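Local coordinates for protein ABC sugar (Ribose) transporter, periplasmic substrate-binding subunit (Rhodobacter sphaeroides, PDB 3L49) that probably binds a sugar in the periplasm as the substrate-binding subunit of an ABC transporter, although its natural ligand is not established, at residues I8-I13 / Q25-E30; L41-N46 / V51-T56; L114-V119 / K148-A153; P138-R143 / W196-V201; E231-A234 / P239-A242. All coordinates share one frame; numbering follows the deposited sequence.

Contact 1 of 5, residues I8-I13 / Q25-E30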
# COMPACT_ATOMS: atom_id res chain seq x y z
N ILE A 8 -19.01 -13.83 -6.59
CA ILE A 8 -17.65 -13.31 -6.70
C ILE A 8 -16.89 -13.58 -5.42
O ILE A 8 -17.32 -13.18 -4.34
CB ILE A 8 -17.63 -11.76 -6.99
CG1 ILE A 8 -18.61 -11.36 -8.10
CG2 ILE A 8 -16.19 -11.26 -7.25
CD1 ILE A 8 -18.41 -12.01 -9.46
N GLY A 9 -15.78 -14.29 -5.54
CA GLY A 9 -14.88 -14.49 -4.42
C GLY A 9 -13.91 -13.34 -4.23
O GLY A 9 -13.42 -12.76 -5.20
N ILE A 10 -13.65 -12.99 -2.98
CA ILE A 10 -12.63 -12.01 -2.60
C ILE A 10 -11.58 -12.69 -1.73
O ILE A 10 -11.92 -13.32 -0.73
CB ILE A 10 -13.23 -10.83 -1.78
CG1 ILE A 10 -14.31 -10.09 -2.57
CG2 ILE A 10 -12.14 -9.86 -1.30
CD1 ILE A 10 -15.27 -9.38 -1.67
N THR A 11 -10.31 -12.58 -2.12
CA THR A 11 -9.21 -13.06 -1.28
C THR A 11 -8.20 -11.93 -0.95
O THR A 11 -7.43 -11.51 -1.80
CB THR A 11 -8.52 -14.37 -1.83
OG1 THR A 11 -7.30 -14.63 -1.13
CG2 THR A 11 -8.21 -14.28 -3.33
N ALA A 12 -8.24 -11.45 0.29
CA ALA A 12 -7.35 -10.40 0.76
C ALA A 12 -6.38 -10.96 1.78
O ALA A 12 -6.72 -11.89 2.51
CB ALA A 12 -8.16 -9.30 1.40
N ILE A 13 -5.18 -10.39 1.87
CA ILE A 13 -4.24 -10.89 2.87
C ILE A 13 -4.55 -10.37 4.29
O ILE A 13 -4.13 -10.96 5.27
CB ILE A 13 -2.75 -10.69 2.47
CG1 ILE A 13 -1.84 -11.60 3.32
CG2 ILE A 13 -2.36 -9.20 2.52
CD1 ILE A 13 -0.42 -11.78 2.82
N GLN A 25 -14.12 -3.92 2.40
CA GLN A 25 -15.52 -3.60 2.67
C GLN A 25 -16.22 -3.05 1.44
O GLN A 25 -17.40 -3.34 1.21
CB GLN A 25 -15.59 -2.54 3.76
CG GLN A 25 -16.57 -2.82 4.86
CD GLN A 25 -15.87 -3.23 6.14
OE1 GLN A 25 -15.56 -2.39 6.99
NE2 GLN A 25 -15.60 -4.53 6.28
N ALA A 26 -15.49 -2.24 0.66
CA ALA A 26 -16.00 -1.60 -0.56
C ALA A 26 -16.33 -2.62 -1.64
O ALA A 26 -17.32 -2.46 -2.37
CB ALA A 26 -15.01 -0.59 -1.08
N GLN A 27 -15.49 -3.65 -1.75
CA GLN A 27 -15.71 -4.77 -2.64
C GLN A 27 -16.99 -5.53 -2.30
O GLN A 27 -17.83 -5.74 -3.17
CB GLN A 27 -14.52 -5.73 -2.63
CG GLN A 27 -13.35 -5.26 -3.45
CD GLN A 27 -12.07 -5.97 -3.07
OE1 GLN A 27 -11.81 -7.08 -3.53
NE2 GLN A 27 -11.27 -5.34 -2.23
N ILE A 28 -17.13 -5.91 -1.03
CA ILE A 28 -18.31 -6.63 -0.53
C ILE A 28 -19.57 -5.83 -0.81
O ILE A 28 -20.54 -6.36 -1.38
CB ILE A 28 -18.19 -6.95 0.99
CG1 ILE A 28 -17.04 -7.92 1.26
CG2 ILE A 28 -19.50 -7.52 1.55
CD1 ILE A 28 -16.68 -8.06 2.75
N ALA A 29 -19.54 -4.54 -0.44
CA ALA A 29 -20.67 -3.62 -0.60
C ALA A 29 -21.10 -3.47 -2.06
O ALA A 29 -22.30 -3.43 -2.35
CB ALA A 29 -20.32 -2.26 -0.02
N GLU A 30 -20.12 -3.39 -2.96
CA GLU A 30 -20.40 -3.21 -4.38
C GLU A 30 -20.94 -4.47 -5.05
O GLU A 30 -21.83 -4.39 -5.90
CB GLU A 30 -19.16 -2.66 -5.12
CG GLU A 30 -19.47 -1.99 -6.47
CD GLU A 30 -20.50 -0.84 -6.40
OE1 GLU A 30 -20.73 -0.25 -5.31
OE2 GLU A 30 -21.09 -0.51 -7.46

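Contact 2 of 5, residues L41-N46 / V51-T56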
# COMPACT_ATOMS: atom_id res chain seq x y z
N LEU A 41 -13.09 -13.76 1.82
CA LEU A 41 -12.09 -14.43 2.65
C LEU A 41 -10.92 -13.51 3.03
O LEU A 41 -10.37 -12.79 2.19
CB LEU A 41 -11.59 -15.71 1.98
CG LEU A 41 -12.64 -16.79 1.63
CD1 LEU A 41 -12.03 -17.78 0.67
CD2 LEU A 41 -13.21 -17.53 2.87
N ASP A 42 -10.57 -13.54 4.32
CA ASP A 42 -9.53 -12.70 4.91
C ASP A 42 -8.45 -13.62 5.51
O ASP A 42 -8.74 -14.47 6.34
CB ASP A 42 -10.16 -11.77 5.96
CG ASP A 42 -9.13 -11.08 6.87
OD1 ASP A 42 -7.90 -11.19 6.67
OD2 ASP A 42 -9.57 -10.40 7.82
N ALA A 43 -7.21 -13.40 5.10
CA ALA A 43 -6.12 -14.31 5.46
C ALA A 43 -5.50 -14.05 6.82
O ALA A 43 -4.71 -14.86 7.30
CB ALA A 43 -5.06 -14.33 4.38
N GLY A 44 -5.86 -12.92 7.43
CA GLY A 44 -5.27 -12.49 8.71
C GLY A 44 -3.75 -12.36 8.68
O GLY A 44 -3.08 -12.77 9.64
N ARG A 45 -3.22 -11.83 7.58
CA ARG A 45 -1.77 -11.59 7.36
C ARG A 45 -0.90 -12.86 7.35
O ARG A 45 0.33 -12.80 7.44
CB ARG A 45 -1.24 -10.51 8.31
CG ARG A 45 -1.72 -9.10 7.94
CD ARG A 45 -0.90 -8.55 6.78
NE ARG A 45 -1.55 -7.44 6.08
CZ ARG A 45 -1.10 -6.88 4.96
NH1 ARG A 45 0.03 -7.33 4.40
NH2 ARG A 45 -1.76 -5.89 4.39
N ASN A 46 -1.56 -14.00 7.20
CA ASN A 46 -0.88 -15.27 7.04
C ASN A 46 -0.94 -15.67 5.58
O ASN A 46 -2.03 -15.77 5.01
CB ASN A 46 -1.55 -16.34 7.90
CG ASN A 46 -0.81 -17.66 7.85
OD1 ASN A 46 -1.24 -18.59 7.17
ND2 ASN A 46 0.31 -17.74 8.55
N VAL A 51 -3.29 -18.90 0.67
CA VAL A 51 -3.12 -20.06 -0.22
C VAL A 51 -4.31 -21.02 -0.16
O VAL A 51 -4.91 -21.33 -1.20
CB VAL A 51 -1.80 -20.81 0.11
CG1 VAL A 51 -1.72 -22.12 -0.66
CG2 VAL A 51 -0.60 -19.94 -0.21
N SER A 52 -4.68 -21.47 1.04
CA SER A 52 -5.81 -22.37 1.19
C SER A 52 -7.15 -21.67 0.93
O SER A 52 -8.10 -22.30 0.45
CB SER A 52 -5.80 -23.03 2.57
OG SER A 52 -6.06 -22.09 3.59
N GLN A 53 -7.21 -20.38 1.23
CA GLN A 53 -8.39 -19.58 0.90
C GLN A 53 -8.61 -19.46 -0.61
O GLN A 53 -9.74 -19.43 -1.08
CB GLN A 53 -8.32 -18.22 1.57
CG GLN A 53 -8.89 -18.25 2.97
CD GLN A 53 -8.52 -17.03 3.76
OE1 GLN A 53 -7.68 -16.24 3.36
NE2 GLN A 53 -9.16 -16.87 4.92
N ILE A 54 -7.51 -19.40 -1.36
CA ILE A 54 -7.56 -19.50 -2.82
C ILE A 54 -8.07 -20.88 -3.27
O ILE A 54 -8.98 -20.97 -4.12
CB ILE A 54 -6.18 -19.13 -3.46
CG1 ILE A 54 -5.91 -17.63 -3.31
CG2 ILE A 54 -6.12 -19.53 -4.92
CD1 ILE A 54 -4.47 -17.21 -3.56
N GLN A 55 -7.51 -21.95 -2.68
CA GLN A 55 -7.90 -23.34 -2.95
C GLN A 55 -9.39 -23.55 -2.78
O GLN A 55 -10.04 -24.16 -3.63
CB GLN A 55 -7.16 -24.31 -2.02
CG GLN A 55 -5.66 -24.41 -2.24
CD GLN A 55 -4.97 -25.26 -1.19
OE1 GLN A 55 -5.46 -25.44 -0.08
NE2 GLN A 55 -3.80 -25.78 -1.54
N THR A 56 -9.91 -23.04 -1.67
CA THR A 56 -11.34 -22.97 -1.38
C THR A 56 -12.14 -22.34 -2.51
O THR A 56 -13.12 -22.92 -2.99
CB THR A 56 -11.56 -22.13 -0.12
OG1 THR A 56 -10.83 -22.71 0.97
CG2 THR A 56 -13.04 -22.05 0.23

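Contact 3 of 5, residues L114-V119 / K148-A153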
# COMPACT_ATOMS: atom_id res chain seq x y z
N LEU A 114 6.10 12.04 -3.86
CA LEU A 114 6.44 11.95 -2.44
C LEU A 114 7.95 12.12 -2.24
O LEU A 114 8.40 12.94 -1.42
CB LEU A 114 5.95 10.62 -1.85
CG LEU A 114 6.09 10.44 -0.33
CD1 LEU A 114 5.05 11.25 0.41
CD2 LEU A 114 5.99 8.98 0.07
N ALA A 115 8.74 11.39 -3.03
CA ALA A 115 10.20 11.51 -3.01
C ALA A 115 10.67 12.93 -3.33
O ALA A 115 11.57 13.45 -2.67
CB ALA A 115 10.83 10.52 -3.97
N LEU A 116 10.03 13.54 -4.32
CA LEU A 116 10.34 14.91 -4.73
C LEU A 116 10.03 15.91 -3.63
O LEU A 116 10.81 16.84 -3.39
CB LEU A 116 9.60 15.28 -6.02
CG LEU A 116 10.16 14.70 -7.32
CD1 LEU A 116 9.07 14.66 -8.37
CD2 LEU A 116 11.38 15.49 -7.79
N GLN A 117 8.90 15.71 -2.95
CA GLN A 117 8.52 16.53 -1.80
C GLN A 117 9.56 16.45 -0.67
O GLN A 117 9.92 17.46 -0.07
CB GLN A 117 7.16 16.10 -1.26
CG GLN A 117 6.63 17.05 -0.22
CD GLN A 117 6.44 18.43 -0.79
OE1 GLN A 117 5.73 18.60 -1.78
NE2 GLN A 117 7.08 19.43 -0.18
N MET A 118 10.03 15.24 -0.41
CA MET A 118 11.04 14.96 0.60
C MET A 118 12.36 15.71 0.33
O MET A 118 12.93 16.31 1.24
CB MET A 118 11.28 13.45 0.68
CG MET A 118 12.12 12.98 1.86
SD MET A 118 12.32 11.19 1.93
CE MET A 118 10.80 10.66 1.19
N VAL A 119 12.82 15.69 -0.92
CA VAL A 119 14.07 16.37 -1.28
C VAL A 119 13.90 17.90 -1.35
O VAL A 119 14.83 18.65 -1.01
CB VAL A 119 14.76 15.74 -2.53
CG1 VAL A 119 13.83 15.63 -3.68
CG2 VAL A 119 15.98 16.52 -2.95
N LYS A 148 14.13 5.92 -5.21
CA LYS A 148 15.55 5.71 -5.42
C LYS A 148 16.01 6.35 -6.73
O LYS A 148 17.09 6.96 -6.78
CB LYS A 148 15.89 4.22 -5.35
CG LYS A 148 17.39 3.95 -5.30
CD LYS A 148 17.80 3.20 -4.04
CE LYS A 148 18.00 1.73 -4.31
NZ LYS A 148 19.23 1.41 -5.10
N TYR A 149 15.18 6.26 -7.77
CA TYR A 149 15.46 6.89 -9.06
C TYR A 149 15.58 8.42 -8.95
O TYR A 149 16.53 9.02 -9.45
CB TYR A 149 14.42 6.48 -10.12
CG TYR A 149 14.72 7.03 -11.50
CD1 TYR A 149 13.88 7.96 -12.10
CD2 TYR A 149 15.88 6.64 -12.19
CE1 TYR A 149 14.16 8.48 -13.37
CE2 TYR A 149 16.17 7.16 -13.45
CZ TYR A 149 15.30 8.07 -14.04
OH TYR A 149 15.60 8.59 -15.28
N VAL A 150 14.60 9.04 -8.28
CA VAL A 150 14.60 10.47 -7.97
C VAL A 150 15.84 10.93 -7.19
O VAL A 150 16.42 11.98 -7.48
CB VAL A 150 13.29 10.86 -7.21
CG1 VAL A 150 13.44 12.16 -6.44
CG2 VAL A 150 12.14 10.96 -8.19
N LEU A 151 16.25 10.11 -6.22
CA LEU A 151 17.40 10.42 -5.37
C LEU A 151 18.74 10.36 -6.10
O LEU A 151 19.71 10.98 -5.64
CB LEU A 151 17.43 9.54 -4.12
CG LEU A 151 16.93 10.20 -2.82
CD1 LEU A 151 15.45 10.58 -2.89
CD2 LEU A 151 17.20 9.30 -1.62
N GLU A 152 18.78 9.64 -7.22
CA GLU A 152 19.95 9.61 -8.11
C GLU A 152 20.33 11.00 -8.60
O GLU A 152 21.51 11.30 -8.75
CB GLU A 152 19.70 8.72 -9.32
CG GLU A 152 19.59 7.23 -9.05
CD GLU A 152 19.14 6.44 -10.28
OE1 GLU A 152 18.66 5.29 -10.12
OE2 GLU A 152 19.25 6.96 -11.41
N ALA A 153 19.32 11.85 -8.83
CA ALA A 153 19.53 13.21 -9.33
C ALA A 153 20.11 14.17 -8.28
O ALA A 153 20.59 15.26 -8.62
CB ALA A 153 18.23 13.77 -9.91

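Contact 4 of 5, residues P138-R143 / W196-V201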
# COMPACT_ATOMS: atom_id res chain seq x y z
N PRO A 138 4.05 -5.60 -4.97
CA PRO A 138 4.13 -4.80 -6.20
C PRO A 138 4.10 -3.27 -6.03
O PRO A 138 4.98 -2.59 -6.56
CB PRO A 138 2.92 -5.28 -7.00
CG PRO A 138 2.79 -6.70 -6.62
CD PRO A 138 3.21 -6.79 -5.17
N VAL A 139 3.12 -2.74 -5.29
CA VAL A 139 3.00 -1.28 -5.11
C VAL A 139 4.14 -0.67 -4.30
O VAL A 139 4.56 0.46 -4.56
CB VAL A 139 1.61 -0.85 -4.55
CG1 VAL A 139 0.51 -1.36 -5.45
CG2 VAL A 139 1.39 -1.33 -3.10
N CYS A 140 4.68 -1.43 -3.35
CA CYS A 140 5.81 -0.96 -2.56
C CYS A 140 7.11 -1.05 -3.34
O CYS A 140 8.05 -0.30 -3.08
CB CYS A 140 5.89 -1.74 -1.25
SG CYS A 140 4.71 -1.17 0.00
N LYS A 141 7.16 -1.99 -4.29
CA LYS A 141 8.27 -2.12 -5.23
C LYS A 141 8.36 -0.87 -6.10
O LYS A 141 9.44 -0.32 -6.28
CB LYS A 141 8.07 -3.37 -6.10
CG LYS A 141 9.29 -3.87 -6.86
CD LYS A 141 9.26 -3.47 -8.32
CE LYS A 141 10.34 -4.18 -9.10
NZ LYS A 141 9.95 -5.59 -9.38
N ILE A 142 7.20 -0.43 -6.61
CA ILE A 142 7.12 0.77 -7.43
C ILE A 142 7.46 2.01 -6.60
O ILE A 142 8.32 2.80 -7.00
CB ILE A 142 5.72 0.94 -8.08
CG1 ILE A 142 5.38 -0.25 -8.99
CG2 ILE A 142 5.65 2.26 -8.86
CD1 ILE A 142 3.87 -0.40 -9.32
N ARG A 143 6.83 2.14 -5.43
CA ARG A 143 7.07 3.28 -4.54
C ARG A 143 8.54 3.43 -4.13
O ARG A 143 9.06 4.54 -4.09
CB ARG A 143 6.18 3.20 -3.31
CG ARG A 143 4.73 3.58 -3.56
CD ARG A 143 3.85 2.96 -2.49
NE ARG A 143 2.44 2.92 -2.86
CZ ARG A 143 1.51 2.28 -2.15
NH1 ARG A 143 1.85 1.62 -1.05
NH2 ARG A 143 0.23 2.30 -2.54
N TRP A 196 11.42 7.60 5.37
CA TRP A 196 10.53 7.15 4.31
C TRP A 196 10.00 5.73 4.56
O TRP A 196 10.73 4.86 5.05
CB TRP A 196 11.29 7.22 2.96
CG TRP A 196 10.46 6.82 1.77
CD1 TRP A 196 9.71 7.64 0.99
CD2 TRP A 196 10.28 5.49 1.25
NE1 TRP A 196 9.07 6.92 0.01
CE2 TRP A 196 9.41 5.59 0.15
CE3 TRP A 196 10.78 4.23 1.60
CZ2 TRP A 196 9.01 4.48 -0.60
CZ3 TRP A 196 10.38 3.12 0.86
CH2 TRP A 196 9.50 3.26 -0.23
N ALA A 197 8.74 5.50 4.20
CA ALA A 197 8.19 4.14 4.03
C ALA A 197 7.19 4.09 2.88
O ALA A 197 6.66 5.13 2.47
CB ALA A 197 7.55 3.64 5.31
N CYS A 198 6.93 2.89 2.35
CA CYS A 198 6.01 2.73 1.22
C CYS A 198 4.55 2.77 1.68
O CYS A 198 3.62 2.70 0.87
CB CYS A 198 6.30 1.44 0.43
SG CYS A 198 5.87 -0.11 1.30
N TRP A 199 4.36 2.89 2.99
CA TRP A 199 3.03 3.01 3.58
C TRP A 199 3.03 3.77 4.91
O TRP A 199 4.07 3.93 5.54
CB TRP A 199 2.31 1.65 3.67
CG TRP A 199 2.92 0.64 4.61
CD1 TRP A 199 4.23 0.25 4.67
CD2 TRP A 199 2.23 -0.14 5.59
NE1 TRP A 199 4.40 -0.70 5.64
CE2 TRP A 199 3.18 -0.96 6.22
CE3 TRP A 199 0.90 -0.22 6.00
CZ2 TRP A 199 2.85 -1.85 7.25
CZ3 TRP A 199 0.56 -1.10 7.02
CH2 TRP A 199 1.54 -1.89 7.63
N ASP A 200 1.84 4.24 5.28
CA ASP A 200 1.55 5.15 6.41
C ASP A 200 1.90 4.67 7.81
O ASP A 200 2.45 5.43 8.61
CB ASP A 200 0.04 5.38 6.47
CG ASP A 200 -0.35 6.72 5.98
OD1 ASP A 200 0.52 7.61 5.94
OD2 ASP A 200 -1.54 6.89 5.64
N VAL A 201 1.50 3.43 8.08
CA VAL A 201 1.43 2.89 9.44
C VAL A 201 2.76 2.93 10.22
O VAL A 201 2.77 3.45 11.33
CB VAL A 201 0.65 1.52 9.46
CG1 VAL A 201 0.61 0.91 10.84
CG2 VAL A 201 -0.78 1.72 8.95

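Contact 5 of 5, residues E231-A234 / P239-A242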
# COMPACT_ATOMS: atom_id res chain seq x y z
N GLU A 231 -3.79 13.59 10.09
CA GLU A 231 -3.90 14.51 11.21
C GLU A 231 -2.54 14.98 11.75
O GLU A 231 -2.40 16.13 12.16
CB GLU A 231 -4.70 13.85 12.33
CG GLU A 231 -5.50 14.83 13.17
CD GLU A 231 -6.17 14.19 14.37
OE1 GLU A 231 -6.24 12.94 14.43
OE2 GLU A 231 -6.62 14.93 15.27
N MET A 232 -1.55 14.09 11.74
CA MET A 232 -0.16 14.42 12.09
C MET A 232 0.49 15.36 11.08
O MET A 232 1.23 16.26 11.47
CB MET A 232 0.68 13.14 12.20
CG MET A 232 0.53 12.36 13.51
SD MET A 232 1.27 10.72 13.33
CE MET A 232 1.49 10.28 15.05
N VAL A 233 0.21 15.14 9.79
CA VAL A 233 0.71 16.01 8.71
C VAL A 233 0.12 17.41 8.83
O VAL A 233 0.84 18.41 8.69
CB VAL A 233 0.43 15.39 7.31
CG1 VAL A 233 0.55 16.43 6.18
CG2 VAL A 233 1.38 14.22 7.05
N ALA A 234 -1.18 17.48 9.12
CA ALA A 234 -1.90 18.75 9.28
C ALA A 234 -1.51 19.52 10.54
O ALA A 234 -1.66 20.74 10.59
CB ALA A 234 -3.42 18.52 9.25
N PRO A 239 6.26 16.36 13.49
CA PRO A 239 7.23 16.12 12.42
C PRO A 239 6.75 15.24 11.25
O PRO A 239 7.58 14.75 10.48
CB PRO A 239 8.41 15.47 13.14
CG PRO A 239 7.82 14.79 14.31
CD PRO A 239 6.61 15.61 14.72
N ALA A 240 5.45 15.01 11.09
CA ALA A 240 4.96 14.31 9.91
C ALA A 240 4.96 15.27 8.72
O ALA A 240 4.33 16.31 8.78
CB ALA A 240 3.59 13.73 10.15
N GLY A 241 5.68 14.89 7.66
CA GLY A 241 6.01 15.81 6.56
C GLY A 241 5.11 15.82 5.33
O GLY A 241 4.81 16.90 4.81
N ALA A 242 4.70 14.64 4.86
CA ALA A 242 3.77 14.52 3.73
C ALA A 242 3.20 13.11 3.60
O ALA A 242 3.83 12.14 4.02
CB ALA A 242 4.43 14.95 2.40

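Contact 1 of 5, residues I8-I13 / Q25-E30
The tight part of this contact is formed by Ile10, which projects from strand 7-12 into the side of helix 18-33 and meets Gln27 and Ile28. With CG1 anti to the carbonyl carbon (chi1 -60°), the long branch of Ile10 reaches the helix end-on. Its CD1 lies 3.7 Å from Ile28 CG1 and 3.8 Å from Gln27 CB, and the two isoleucine side chains are nearly perpendicular. The shorter branch meets the amide instead, with Ile10 CG2 3.6 Å from Gln27 OE1. That carbonyl oxygen is buried against hydrocarbon and has no polar partner in the model. The amide nitrogen is well provided for: Gln27 NE2 bonds to the side chain of Gln68 and to the backbone oxygen of Ala23, which would fix the rotation of the amide.

Away from this patch the packing thins out. Ile28 is partly exposed, Gln25 and Ala29 lie on the exposed part of the helix, and the two segments bury 133 Å² together. An aliphatic strand residue under the inner side of the following helix is characteristic of a beta-alpha-beta unit, here strand 7-12, helix 18-33 and strand 37-42 of the periplasmic-binding-protein fold.

Contact 2 of 5, residues L41-N46 / V51-T56
Gln53 and Leu41 dominate the apolar part of the contact, their side chains running past each other in opposite directions. Leu41 CB rests 3.8 Å from Gln53 CD, and Leu41 CD1 reaches the helix backbone, 3.3 Å from Gln53 O. Farther along, the same methyl comes within 4.4 Å of Thr56 CG2.

The polar part rests on a single bond between the segments. Gln53 has an extended chain beyond CG (chi2 166°), which carries its amide to the end of the strand, where NE2 donates to Asp42 O over 2.8 Å. The bond is nearly straight at the hydrogen (170°) and lies in the plane of the glutamine amide, but it meets the carbonyl from above its plane. The other end of the amide, Gln53 OE1, is 3.4 Å from Ala43 CB, a packing contact.

Within the segments, bonds shape the chain on both sides. Asp42 OD1 accepts from Gly44 N at 2.8 Å, an Asx turn that leads into the type I' turn from Ala43 to Asn46. On the helix, Thr56 OG1 donates to Ser52 O, which also takes the backbone N-H of Thr56 from its opposite face.

The turn thus links strand 37-42, at the edge of the sheet beside strand 7-12, to helix 47-60, whose N-cap is Asn46 and whose Val51 and Ile54 pack on helix 72-84.

Contact 3 of 5, residues L114-V119 / K148-A153
No ring or other flat group lies between Val150 and its partners Ala115, Leu116 and Val119; the contact is made by aliphatic groups alone. An indole, that of Trp196, packs against Leu114 and Met118 on another flank of helix 107-122. The arrangement is a helix pair of an alpha/beta lobe of the periplasmic-binding-protein fold, in which helices 107-122 and 138-152 lie side by side against the mixed sheet.

The two short helical segments run in broadly the same direction, with a signed crossing angle of -40° and a closest axis approach of 9.3 Å. At Ala115 and Val150 the backbones come nearest, their CA atoms 6.7 Å apart, consistent with the small alanine side chain facing the branched valine. The CB of Val150 points toward the opposite helix, and the side chain enters the recess between the adjacent Ala115 and Leu116 and, one turn on, Val119. Leu116 starts out along the flank, but its branched end turns back and meets the valine at about a right angle, on the more exposed margin. On the inner margin, Leu151 and Val119 both pack on Val157 of strand 157-159, so the helix pair closes over the edge of the sheet.

One methyl faces all three partners. Val150 CG1, set anti to the backbone N (chi1 159°), lies 4.0 Å from Ala115 CB, 4.1 Å from Leu116 CD2 and, in the loosest of the three approaches, 4.5 Å from Val119 CG1.

Contact 4 of 5, residues P138-R143 / W196-V201
Cys198, Arg143 and Cys140 have the most surface buried here, and the two cysteines are joined by a disulfide. Cys140 SG and Cys198 SG are 2.0 Å apart, with a chi3 of 73°. The halves differ: the sulfur of Cys140 is anti to the carbonyl carbon, while that of Cys198 lies between the backbone N and the carbonyl carbon (chi1 70°). The link holds the first turn of helix 138-152 to the loop after strand 194-197, with the two CA atoms 5.3 Å apart.

Arg143, one turn farther along the helix, runs along Cys198 with its chain extended from CG to NE. Its CD lies 4.1 Å from Cys198 CB, and NH1 makes a weak, bent hydrogen bond of 2.8 Å to Cys198 O. Arg143 NE is held by Asn107 OD1, and one face of the guanidinium carries Val139 CG2, 3.5 Å above the plane and offset toward the rim. NH1 of this buried arginine also bonds to an unidentified bound molecule, which is consistent with a ligand site between the lobes.

The backbone end of Arg143 meets Trp196, whose CZ2 is 3.5 Å from Arg143 O. Strand 194-197 is flanked here by strand 126-131 and strand 219-222; the indole of Trp196 packs on helix 107-122, and the loop continues into helix 200-212.

Contact 5 of 5, residues E231-A234 / P239-A242
The second half of a beta-alpha-beta crossover closes here, where helix 227-234 ends and the chain turns back into strand 240-245, with Met232 and Val233 packed on Ala240. The CA atoms of Val233 and Ala240 are only 4.7 Å apart.

Ala240 CB points at the helix and rests on its last turn, 3.6 Å from Met232 CB and 3.8 Å from Val233 CG2. The two helix residues contribute differently. Of its side chain, Met232 brings only CB to the strand, and its backbone C also lies against Ala240 CB; the extended chain leads away to Ile204 and Gln208 of helix 200-212. Val233 lies alongside the strand. Its CG1 is anti to the backbone N (chi1 163°), which leaves CG2 anti to the carbonyl carbon, and CG2 runs on beyond Ala240 to within 4.0 Å of Ala242 N, while Val233 CA sits 3.6 Å from Ala240 O.

The segments exchange no hydrogen bond of their own, but Lys281 bridges them, its NZ bonding both Val233 O and Ala240 O. An ammonium group at the C-terminal end of a helix would probably be stabilised by the carbonyls there. Ser238 OG bonds Ala240 N and more weakly Met232 O.

Around this junction, strand 240-245 lies between strand 219-222, to which Gly241 is hydrogen-bonded, and strand 271-280, against which Val233 and Ala242 pack, while Pro239 leans on helix 200-212.

Overall arrangement
Contacts 1 and 2 occupy one lobe and meet through neighbouring strands 7-12 and 37-42, where Ile10 O lies 2.8 Å from Leu41 N. Contacts 3, 4 and 5 gather in the other lobe: contacts 3 and 4 share helix 138-152, and Leu114 and Gln117 of helix 107-122 touch Ala242 of contact 5. Contacts 1, 4 and 5 are buried, contact 3 is partly so, and contact 2 lies at the surface. Aliphatic packing dominates contacts 1, 3 and 5, polar bonds shape contact 2, and contact 4, whose centre is about 6 Å from the chain's centre, is alone in having a covalent link, and its arginine also bonds a bound molecule.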